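Local coordinates for protein MgGH51 (Meripilus giganteus, PDB 6ZPV) that probably hydrolyses terminal alpha-L-arabinofuranosyl residues from arabinose-containing polysaccharides, as a fungal GH51 alpha-L-arabinofuranosidase, at residues Arg541-Ile552 / Ser618-Asn627; Gly29-Leu37 / Asn207-Leu217. All blocks are in the same frame, centred on the assembly; numbering follows the deposited sequence.

Contact 1: Arg541-Ile552 / Ser618-Asn627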
loop_
_atom_site.group_PDB
_atom_site.type_symbol
_atom_site.label_atom_id
_atom_site.label_comp_id
_atom_site.label_asym_id
_atom_site.label_seq_id
_atom_site.Cartn_x
_atom_site.Cartn_y
_atom_site.Cartn_z
ATOM N N ARG A 541 -18.154 1.353 22.486
ATOM C CA ARG A 541 -18.107 0.313 23.542
ATOM C C ARG A 541 -18.020 -1.071 22.899
ATOM O O ARG A 541 -18.766 -1.320 21.953
ATOM C CB ARG A 541 -19.321 0.496 24.464
ATOM C CG ARG A 541 -19.400 -0.468 25.641
ATOM C CD ARG A 541 -20.539 -0.093 26.599
ATOM N NE ARG A 541 -20.685 -0.981 27.740
ATOM C CZ ARG A 541 -21.326 -2.161 27.724
ATOM N NH1 ARG A 541 -21.917 -2.611 26.611
ATOM N NH2 ARG A 541 -21.333 -2.930 28.815
ATOM N N ALA A 542 -17.193 -1.924 23.460
ATOM C CA ALA A 542 -17.149 -3.337 23.096
ATOM C C ALA A 542 -18.253 -4.083 23.846
ATOM O O ALA A 542 -18.237 -4.164 25.091
ATOM C CB ALA A 542 -15.798 -3.869 23.420
ATOM N N SER A 543 -19.240 -4.574 23.103
ATOM C CA SER A 543 -20.410 -5.198 23.700
ATOM C C SER A 543 -20.051 -6.365 24.648
ATOM O O SER A 543 -20.777 -6.540 25.651
ATOM C CB SER A 543 -21.352 -5.650 22.626
ATOM O OG SER A 543 -20.768 -6.677 21.828
ATOM N N SER A 544 -19.010 -7.132 24.333
ATOM C CA SER A 544 -18.661 -8.396 25.012
ATOM C C SER A 544 -17.988 -8.075 26.352
ATOM O O SER A 544 -18.138 -8.827 27.270
ATOM C CB SER A 544 -17.756 -9.228 24.151
ATOM O OG SER A 544 -16.469 -8.617 23.919
ATOM N N SER A 545 -17.192 -7.032 26.425
ATOM C CA SER A 545 -16.308 -6.744 27.596
ATOM C C SER A 545 -16.747 -5.514 28.391
ATOM O O SER A 545 -16.301 -5.358 29.554
ATOM C CB SER A 545 -14.871 -6.568 27.165
ATOM O OG SER A 545 -14.823 -5.390 26.385
ATOM N N GLY A 546 -17.495 -4.607 27.759
ATOM C CA GLY A 546 -17.793 -3.294 28.320
ATOM C C GLY A 546 -16.625 -2.303 28.211
ATOM O O GLY A 546 -16.763 -1.185 28.714
ATOM N N LYS A 547 -15.514 -2.666 27.550
ATOM C CA LYS A 547 -14.431 -1.694 27.312
ATOM C C LYS A 547 -15.027 -0.540 26.498
ATOM O O LYS A 547 -15.675 -0.750 25.457
ATOM C CB LYS A 547 -13.256 -2.345 26.625
ATOM C CG LYS A 547 -12.296 -3.046 27.499
ATOM C CD LYS A 547 -11.061 -3.351 26.689
ATOM C CE LYS A 547 -9.973 -3.796 27.590
ATOM N NZ LYS A 547 -8.849 -4.180 26.714
ATOM N N THR A 548 -14.816 0.686 26.986
ATOM C CA THR A 548 -15.453 1.881 26.457
ATOM C C THR A 548 -14.349 2.871 26.094
ATOM O O THR A 548 -13.518 3.241 26.974
ATOM C CB THR A 548 -16.441 2.448 27.497
ATOM O OG1 THR A 548 -17.386 1.435 27.831
ATOM C CG2 THR A 548 -17.157 3.689 27.020
ATOM N N PHE A 549 -14.341 3.279 24.838
ATOM C CA PHE A 549 -13.232 4.045 24.218
ATOM C C PHE A 549 -13.688 5.450 23.945
ATOM O O PHE A 549 -14.580 5.658 23.105
ATOM C CB PHE A 549 -12.810 3.360 22.936
ATOM C CG PHE A 549 -12.555 1.885 23.052
ATOM C CD1 PHE A 549 -11.381 1.411 23.581
ATOM C CD2 PHE A 549 -13.498 0.981 22.606
ATOM C CE1 PHE A 549 -11.119 0.051 23.673
ATOM C CE2 PHE A 549 -13.276 -0.372 22.671
ATOM C CZ PHE A 549 -12.093 -0.827 23.237
ATOM N N ILE A 550 -13.136 6.406 24.673
ATOM C CA ILE A 550 -13.445 7.830 24.547
ATOM C C ILE A 550 -12.327 8.476 23.776
ATOM O O ILE A 550 -11.205 8.619 24.280
ATOM C CB ILE A 550 -13.643 8.463 25.934
ATOM C CG1 ILE A 550 -14.707 7.775 26.762
ATOM C CG2 ILE A 550 -13.896 9.950 25.780
ATOM C CD1 ILE A 550 -14.686 8.132 28.234
ATOM N N LYS A 551 -12.581 8.810 22.503
ATOM C CA LYS A 551 -11.558 9.390 21.601
ATOM C C LYS A 551 -11.780 10.878 21.489
ATOM O O LYS A 551 -12.909 11.291 21.229
ATOM C CB LYS A 551 -11.604 8.638 20.242
ATOM C CG LYS A 551 -11.259 7.167 20.370
ATOM C CD LYS A 551 -10.820 6.468 19.148
ATOM C CE LYS A 551 -11.919 6.232 18.173
ATOM N NZ LYS A 551 -12.276 4.716 17.999
ATOM N N ILE A 552 -10.717 11.642 21.705
ATOM C CA ILE A 552 -10.817 13.105 21.846
ATOM C C ILE A 552 -9.767 13.762 20.962
ATOM O O ILE A 552 -8.545 13.493 21.111
ATOM C CB ILE A 552 -10.563 13.528 23.293
ATOM C CG1 ILE A 552 -11.454 12.765 24.278
ATOM C CG2 ILE A 552 -10.716 15.037 23.439
ATOM C CD1 ILE A 552 -10.989 12.802 25.720
ATOM N N SER A 618 -3.835 17.763 20.164
ATOM C CA SER A 618 -3.698 16.411 20.739
ATOM C C SER A 618 -4.781 15.459 20.230
ATOM O O SER A 618 -5.928 15.877 19.951
ATOM C CB SER A 618 -3.726 16.465 22.251
ATOM O OG SER A 618 -4.962 16.928 22.780
ATOM N N VAL A 619 -4.421 14.184 20.216
ATOM C CA VAL A 619 -5.350 13.086 20.018
ATOM C C VAL A 619 -5.210 12.206 21.260
ATOM O O VAL A 619 -4.099 11.757 21.578
ATOM C CB VAL A 619 -5.050 12.222 18.776
ATOM C CG1 VAL A 619 -6.097 11.134 18.622
ATOM C CG2 VAL A 619 -4.978 13.108 17.535
ATOM N N SER A 620 -6.320 11.944 21.946
ATOM C CA SER A 620 -6.310 11.186 23.206
ATOM C C SER A 620 -7.334 10.074 23.134
ATOM O O SER A 620 -8.428 10.264 22.567
ATOM C CB SER A 620 -6.571 12.065 24.408
ATOM O OG SER A 620 -5.695 13.194 24.431
ATOM N N VAL A 621 -7.047 8.979 23.810
ATOM C CA VAL A 621 -8.025 7.882 23.993
ATOM C C VAL A 621 -8.031 7.537 25.479
ATOM O O VAL A 621 -6.971 7.186 26.032
ATOM C CB VAL A 621 -7.665 6.633 23.190
ATOM C CG1 VAL A 621 -8.728 5.558 23.402
ATOM C CG2 VAL A 621 -7.481 6.976 21.715
ATOM N N ILE A 622 -9.201 7.608 26.076
ATOM C CA ILE A 622 -9.414 7.172 27.464
ATOM C C ILE A 622 -10.238 5.900 27.380
ATOM O O ILE A 622 -11.334 5.914 26.762
ATOM C CB ILE A 622 -10.100 8.246 28.337
ATOM C CG1 ILE A 622 -9.169 9.438 28.462
ATOM C CG2 ILE A 622 -10.448 7.638 29.709
ATOM C CD1 ILE A 622 -9.794 10.658 29.160
ATOM N N THR A 623 -9.768 4.798 27.986
ATOM C CA THR A 623 -10.492 3.520 27.990
ATOM C C THR A 623 -10.898 3.196 29.417
ATOM O O THR A 623 -10.012 3.054 30.297
ATOM C CB THR A 623 -9.655 2.401 27.391
ATOM O OG1 THR A 623 -9.217 2.784 26.074
ATOM C CG2 THR A 623 -10.435 1.117 27.311
ATOM N N VAL A 624 -12.180 3.009 29.631
ATOM C CA VAL A 624 -12.741 2.574 30.929
ATOM C C VAL A 624 -13.605 1.342 30.663
ATOM O O VAL A 624 -13.888 1.016 29.501
ATOM C CB VAL A 624 -13.560 3.719 31.574
ATOM C CG1 VAL A 624 -12.633 4.840 31.967
ATOM C CG2 VAL A 624 -14.723 4.212 30.745
ATOM N N THR A 625 -14.047 0.677 31.703
ATOM C CA THR A 625 -15.053 -0.397 31.592
ATOM C C THR A 625 -16.382 0.166 32.081
ATOM O O THR A 625 -16.437 0.713 33.179
ATOM C CB THR A 625 -14.618 -1.664 32.288
ATOM O OG1 THR A 625 -13.368 -2.079 31.735
ATOM C CG2 THR A 625 -15.617 -2.755 32.122
ATOM N N THR A 626 -17.457 -0.077 31.319
ATOM C CA THR A 626 -18.822 0.349 31.718
ATOM C C THR A 626 -19.792 -0.822 31.601
ATOM O O THR A 626 -19.616 -1.673 30.717
ATOM C CB THR A 626 -19.326 1.537 30.902
ATOM O OG1 THR A 626 -19.547 1.132 29.559
ATOM C CG2 THR A 626 -18.398 2.718 30.966
ATOM N N ASN A 627 -20.825 -0.789 32.424
ATOM C CA ASN A 627 -21.975 -1.723 32.302
ATOM C C ASN A 627 -23.227 -0.993 32.804
ATOM O O ASN A 627 -23.107 0.055 33.451
ATOM C CB ASN A 627 -21.732 -3.094 32.976
ATOM C CG ASN A 627 -20.626 -3.974 32.394
ATOM O OD1 ASN A 627 -20.875 -4.719 31.426
ATOM N ND2 ASN A 627 -19.425 -3.971 33.010
ATOM O OXT ASN A 627 -24.358 -1.491 32.566
HETATM O O HOH W 1 -17.642 -5.595 31.995
HETATM O O HOH W 2 -6.988 15.089 23.004
#

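Contact 2: Gly29-Leu37 / Asn207-Leu217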
loop_
_atom_site.group_PDB
_atom_site.type_symbol
_atom_site.label_atom_id
_atom_site.label_comp_id
_atom_site.label_asym_id
_atom_site.label_seq_id
_atom_site.Cartn_x
_atom_site.Cartn_y
_atom_site.Cartn_z
ATOM N N GLY A 29 4.863 -0.328 -3.722
ATOM C CA GLY A 29 4.776 -1.755 -4.100
ATOM C C GLY A 29 6.171 -2.229 -4.438
ATOM O O GLY A 29 6.913 -2.702 -3.571
ATOM N N ASP A 30 6.557 -2.047 -5.701
ATOM C CA ASP A 30 7.952 -2.226 -6.088
ATOM C C ASP A 30 8.850 -1.254 -5.334
ATOM O O ASP A 30 8.646 -0.019 -5.501
ATOM C CB ASP A 30 8.098 -2.043 -7.583
ATOM C CG ASP A 30 7.509 -3.156 -8.399
ATOM O OD1 ASP A 30 7.689 -4.325 -8.129
ATOM O OD2 ASP A 30 6.770 -2.861 -9.309
ATOM N N GLY A 31 9.788 -1.748 -4.548
ATOM C CA GLY A 31 10.581 -0.915 -3.702
ATOM C C GLY A 31 10.069 -0.693 -2.286
ATOM O O GLY A 31 10.752 -0.041 -1.483
ATOM N N GLY A 32 8.891 -1.249 -2.008
ATOM C CA GLY A 32 8.190 -0.979 -0.745
ATOM C C GLY A 32 7.674 -2.230 -0.103
ATOM O O GLY A 32 8.431 -3.069 0.424
ATOM N N LEU A 33 6.350 -2.383 -0.126
ATOM C CA LEU A 33 5.710 -3.580 0.518
ATOM C C LEU A 33 6.186 -4.882 -0.141
ATOM O O LEU A 33 6.290 -5.895 0.549
ATOM C CB LEU A 33 4.199 -3.392 0.465
ATOM C CG LEU A 33 3.374 -4.513 1.087
ATOM C CD1 LEU A 33 3.611 -4.606 2.585
ATOM C CD2 LEU A 33 1.900 -4.231 0.823
ATOM N N TYR A 34 6.388 -4.886 -1.451
ATOM C CA TYR A 34 6.881 -6.092 -2.138
ATOM C C TYR A 34 8.358 -6.283 -1.818
ATOM O O TYR A 34 9.132 -5.354 -1.980
ATOM C CB TYR A 34 6.601 -5.953 -3.634
ATOM C CG TYR A 34 6.978 -7.139 -4.491
ATOM C CD1 TYR A 34 6.624 -8.438 -4.144
ATOM C CD2 TYR A 34 7.648 -6.937 -5.682
ATOM C CE1 TYR A 34 6.952 -9.497 -4.974
ATOM C CE2 TYR A 34 7.962 -8.015 -6.510
ATOM C CZ TYR A 34 7.640 -9.303 -6.155
ATOM O OH TYR A 34 7.968 -10.337 -7.023
ATOM N N ALA A 35 8.759 -7.481 -1.375
ATOM C CA ALA A 35 10.110 -7.611 -0.745
ATOM C C ALA A 35 11.280 -7.654 -1.723
ATOM O O ALA A 35 12.422 -7.605 -1.258
ATOM C CB ALA A 35 10.127 -8.851 0.126
ATOM N N GLU A 36 11.041 -7.766 -3.028
ATOM C CA GLU A 36 12.133 -7.813 -3.999
ATOM C C GLU A 36 13.104 -6.674 -3.777
ATOM O O GLU A 36 12.694 -5.475 -3.655
ATOM C CB GLU A 36 11.543 -7.724 -5.411
ATOM C CG GLU A 36 12.560 -7.511 -6.508
ATOM C CD GLU A 36 13.509 -8.705 -6.706
ATOM O OE1 GLU A 36 12.965 -9.806 -7.031
ATOM O OE2 GLU A 36 14.723 -8.554 -6.510
ATOM N N LEU A 37 14.397 -6.935 -3.831
ATOM C CA LEU A 37 15.438 -5.939 -3.551
ATOM C C LEU A 37 16.083 -5.357 -4.793
ATOM O O LEU A 37 16.749 -4.295 -4.666
ATOM C CB LEU A 37 16.531 -6.622 -2.686
ATOM C CG LEU A 37 16.036 -7.052 -1.328
ATOM C CD1 LEU A 37 17.046 -7.919 -0.602
ATOM C CD2 LEU A 37 15.642 -5.856 -0.483
ATOM N N ASN A 207 7.464 -15.232 -2.730
ATOM C CA ASN A 207 7.190 -14.033 -3.503
ATOM C C ASN A 207 6.483 -12.960 -2.663
ATOM O O ASN A 207 5.660 -12.195 -3.197
ATOM C CB ASN A 207 6.425 -14.335 -4.811
ATOM C CG ASN A 207 6.528 -13.181 -5.767
ATOM O OD1 ASN A 207 7.661 -12.662 -5.968
ATOM N ND2 ASN A 207 5.401 -12.759 -6.367
ATOM N N GLY A 208 6.800 -12.913 -1.365
ATOM C CA GLY A 208 6.008 -12.133 -0.414
ATOM C C GLY A 208 6.607 -10.756 -0.098
ATOM O O GLY A 208 7.266 -10.100 -0.948
ATOM N N LEU A 209 6.289 -10.304 1.095
ATOM C CA LEU A 209 6.292 -8.870 1.447
ATOM C C LEU A 209 7.392 -8.535 2.467
ATOM O O LEU A 209 7.831 -9.401 3.260
ATOM C CB LEU A 209 4.916 -8.463 1.924
ATOM C CG LEU A 209 3.765 -8.874 1.009
ATOM C CD1 LEU A 209 2.462 -8.323 1.548
ATOM C CD2 LEU A 209 3.969 -8.428 -0.426
ATOM N N ARG A 210 7.824 -7.298 2.435
ATOM C CA ARG A 210 8.877 -6.777 3.307
ATOM C C ARG A 210 8.378 -6.746 4.752
ATOM O O ARG A 210 7.341 -6.157 5.039
ATOM C CB ARG A 210 9.342 -5.423 2.802
ATOM C CG ARG A 210 10.360 -4.776 3.695
ATOM C CD ARG A 210 10.948 -3.500 3.116
ATOM N NE ARG A 210 11.477 -2.654 4.189
ATOM C CZ ARG A 210 12.105 -1.484 4.010
ATOM N NH1 ARG A 210 12.363 -1.050 2.810
ATOM N NH2 ARG A 210 12.476 -0.779 5.066
ATOM N N ALA A 211 9.118 -7.354 5.649
ATOM C CA ALA A 211 8.638 -7.631 7.022
ATOM C C ALA A 211 8.336 -6.359 7.826
ATOM O O ALA A 211 7.258 -6.285 8.427
ATOM C CB ALA A 211 9.672 -8.492 7.732
ATOM N N ASP A 212 9.256 -5.410 7.918
ATOM C CA ASP A 212 8.983 -4.249 8.770
ATOM C C ASP A 212 7.748 -3.456 8.284
ATOM O O ASP A 212 6.958 -3.057 9.141
ATOM C CB ASP A 212 10.239 -3.403 8.981
ATOM C CG ASP A 212 10.890 -2.812 7.742
ATOM O OD1 ASP A 212 10.398 -3.096 6.623
ATOM O OD2 ASP A 212 11.934 -2.061 7.905
ATOM N N ILE A 213 7.595 -3.294 6.990
ATOM C CA ILE A 213 6.453 -2.564 6.461
ATOM C C ILE A 213 5.185 -3.388 6.708
ATOM O O ILE A 213 4.192 -2.828 7.207
ATOM C CB ILE A 213 6.654 -2.228 4.966
ATOM C CG1 ILE A 213 7.846 -1.306 4.752
ATOM C CG2 ILE A 213 5.364 -1.676 4.411
ATOM C CD1 ILE A 213 8.133 -0.999 3.289
ATOM N N ALA A 214 5.187 -4.677 6.371
ATOM C CA ALA A 214 3.988 -5.497 6.548
ATOM C C ALA A 214 3.564 -5.463 8.027
ATOM O O ALA A 214 2.381 -5.367 8.327
ATOM C CB ALA A 214 4.255 -6.919 6.096
ATOM N N GLU A 215 4.520 -5.630 8.932
ATOM C CA GLU A 215 4.205 -5.622 10.374
ATOM C C GLU A 215 3.641 -4.288 10.818
ATOM O O GLU A 215 2.761 -4.210 11.699
ATOM C CB GLU A 215 5.441 -5.938 11.155
ATOM C CG GLU A 215 5.956 -7.364 11.017
ATOM C CD GLU A 215 7.369 -7.628 11.507
ATOM O OE1 GLU A 215 8.009 -6.646 11.996
ATOM O OE2 GLU A 215 7.888 -8.754 11.301
ATOM N N THR A 216 4.158 -3.183 10.261
ATOM C CA THR A 216 3.664 -1.831 10.575
ATOM C C THR A 216 2.215 -1.688 10.126
ATOM O O THR A 216 1.390 -1.095 10.871
ATOM C CB THR A 216 4.560 -0.759 9.980
ATOM O OG1 THR A 216 5.901 -0.877 10.434
ATOM C CG2 THR A 216 4.078 0.649 10.260
ATOM N N LEU A 217 1.872 -2.159 8.938
ATOM C CA LEU A 217 0.486 -2.100 8.493
ATOM C C LEU A 217 -0.368 -2.917 9.424
ATOM O O LEU A 217 -1.464 -2.462 9.822
ATOM C CB LEU A 217 0.395 -2.619 7.046
ATOM C CG LEU A 217 1.157 -1.777 6.018
ATOM C CD1 LEU A 217 0.846 -2.292 4.607
ATOM C CD2 LEU A 217 0.970 -0.306 6.164
HETATM O O HOH W 3 11.068 -2.261 0.237
#

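Contact 1: Arg541-Ile552 / Ser618-Asn627
In one of its two conformers, Arg541 grips Thr626 side-on. NE donates to Thr626 OG1 at 3.0 Å, and NH2 reaches Thr626 O at 2.9 Å, fairly straight (158°); both oxygens lie in the guanidinium plane. NE also donates, less directly, to Thr626 O (3.2 Å) from above the carbonyl plane, so that oxygen takes two N-H groups. The reach comes from a chain extended from CG to NE, with CG anti to the backbone N (chi1 -178°). Thr626 OG1 donates to Thr548 OG1 at 2.8 Å, which donates to Gly546 O, so each hydroxyl both gives and takes a bond. Gly546 suits its place: phi is positive (77°), and its bare CA packs over one guanidinium face, toward the rim.

Behind this end, strands 547-552 and 618-625 pair antiparallel. Ile550 and Ile622 form a hydrogen-bonded pair, and with Ile552 their branched side chains meet Phe610 and Tyr612. On the other sheet face, Thr623 OG1 meets the Phe549 ring edge. A water bridges Ile552 O, Ser618 OG and Ser620 OG; these hydroxyls also bond Pro615 O and Tyr612 OH, respectively. Polar bonds thus hold the C-terminal end to the turn, while in mid-strand backbone bonds join the strands and isoleucines pack toward strand 609-614.

Contact 2: Gly29-Leu37 / Asn207-Leu217
Tyr34 and Leu209 face each other across a single backbone bridge, in which Arg210 N donates to Leu33 O (2.8 Å) and Ala35 N to Gly208 O (3.0 Å), just where one chain leaves helix 29-33 and the other is about to enter helix 211-217. The second bond lies on a lone pair of the Gly208 carbonyl. The small Ala35 fits close against this backbone, its CB 3.3 Å from Gly208 O.

Leu33 carries the apolar part. A trans first torsion (chi1 -180°) turns its isobutyl group back to the partner although its CB starts away from it. CG meets Leu209 CD1 at 3.9 Å, and Leu33 CD1 sits among Ile213 CG2, the Ala214 methyl and Leu217 CD1, which follow one another along one side of the helix. A branched aliphatic end suits an all-hydrocarbon surface of this kind.

At the other end Tyr34 OH donates to Asn207 OD1 at 2.6 Å, on a lone pair in the amide plane; ring and amide are turned 81° apart. The phenol oxygen also bonds to Arg41, and Asn207 ND2 to Glu273, so both polar ends have second partners. Arg210, at the N-cap position, stretches its chain past Gly32 O. Its NE and NH2 take the two carboxylate oxygens of Asp212 in a side-on salt bridge, while NH1 donates to a water that bonds to Gly32 O. The Ile213 CD1 methyl lies over one face of the Arg210 guanidinium, toward its rim.

Around this joint, Phe198 of strand 189-198 touches Ala35 and Asn207, Tyr498 of strand 496-498 touches Arg210 and Ile213, and Val503 of strand 503-505 packs on helix 211-217.

In the fold
The chain first lends strand 11-12 to the C-terminal sheet, then forms strand 20-21, the first of the eight parallel strands, and enters 29-37. It next builds the two five-stranded antiparallel sheets before 207-217 returns to close contact 2, just ahead of barrel strand 224-227. Contact 2 thus shuts the loop that inserts this all-beta excursion into the (beta/alpha)8 barrel. After the remaining barrel strands the chain re-enters the C-terminal sheet, where contact 1 joins 541-552 to the last strand across 65 helix-free residues. The two loops follow in series, neither nested nor crossed, their centres about 33 Å apart: one brings together the two ends of the insertion at the barrel, the other secures the C-terminal sheet.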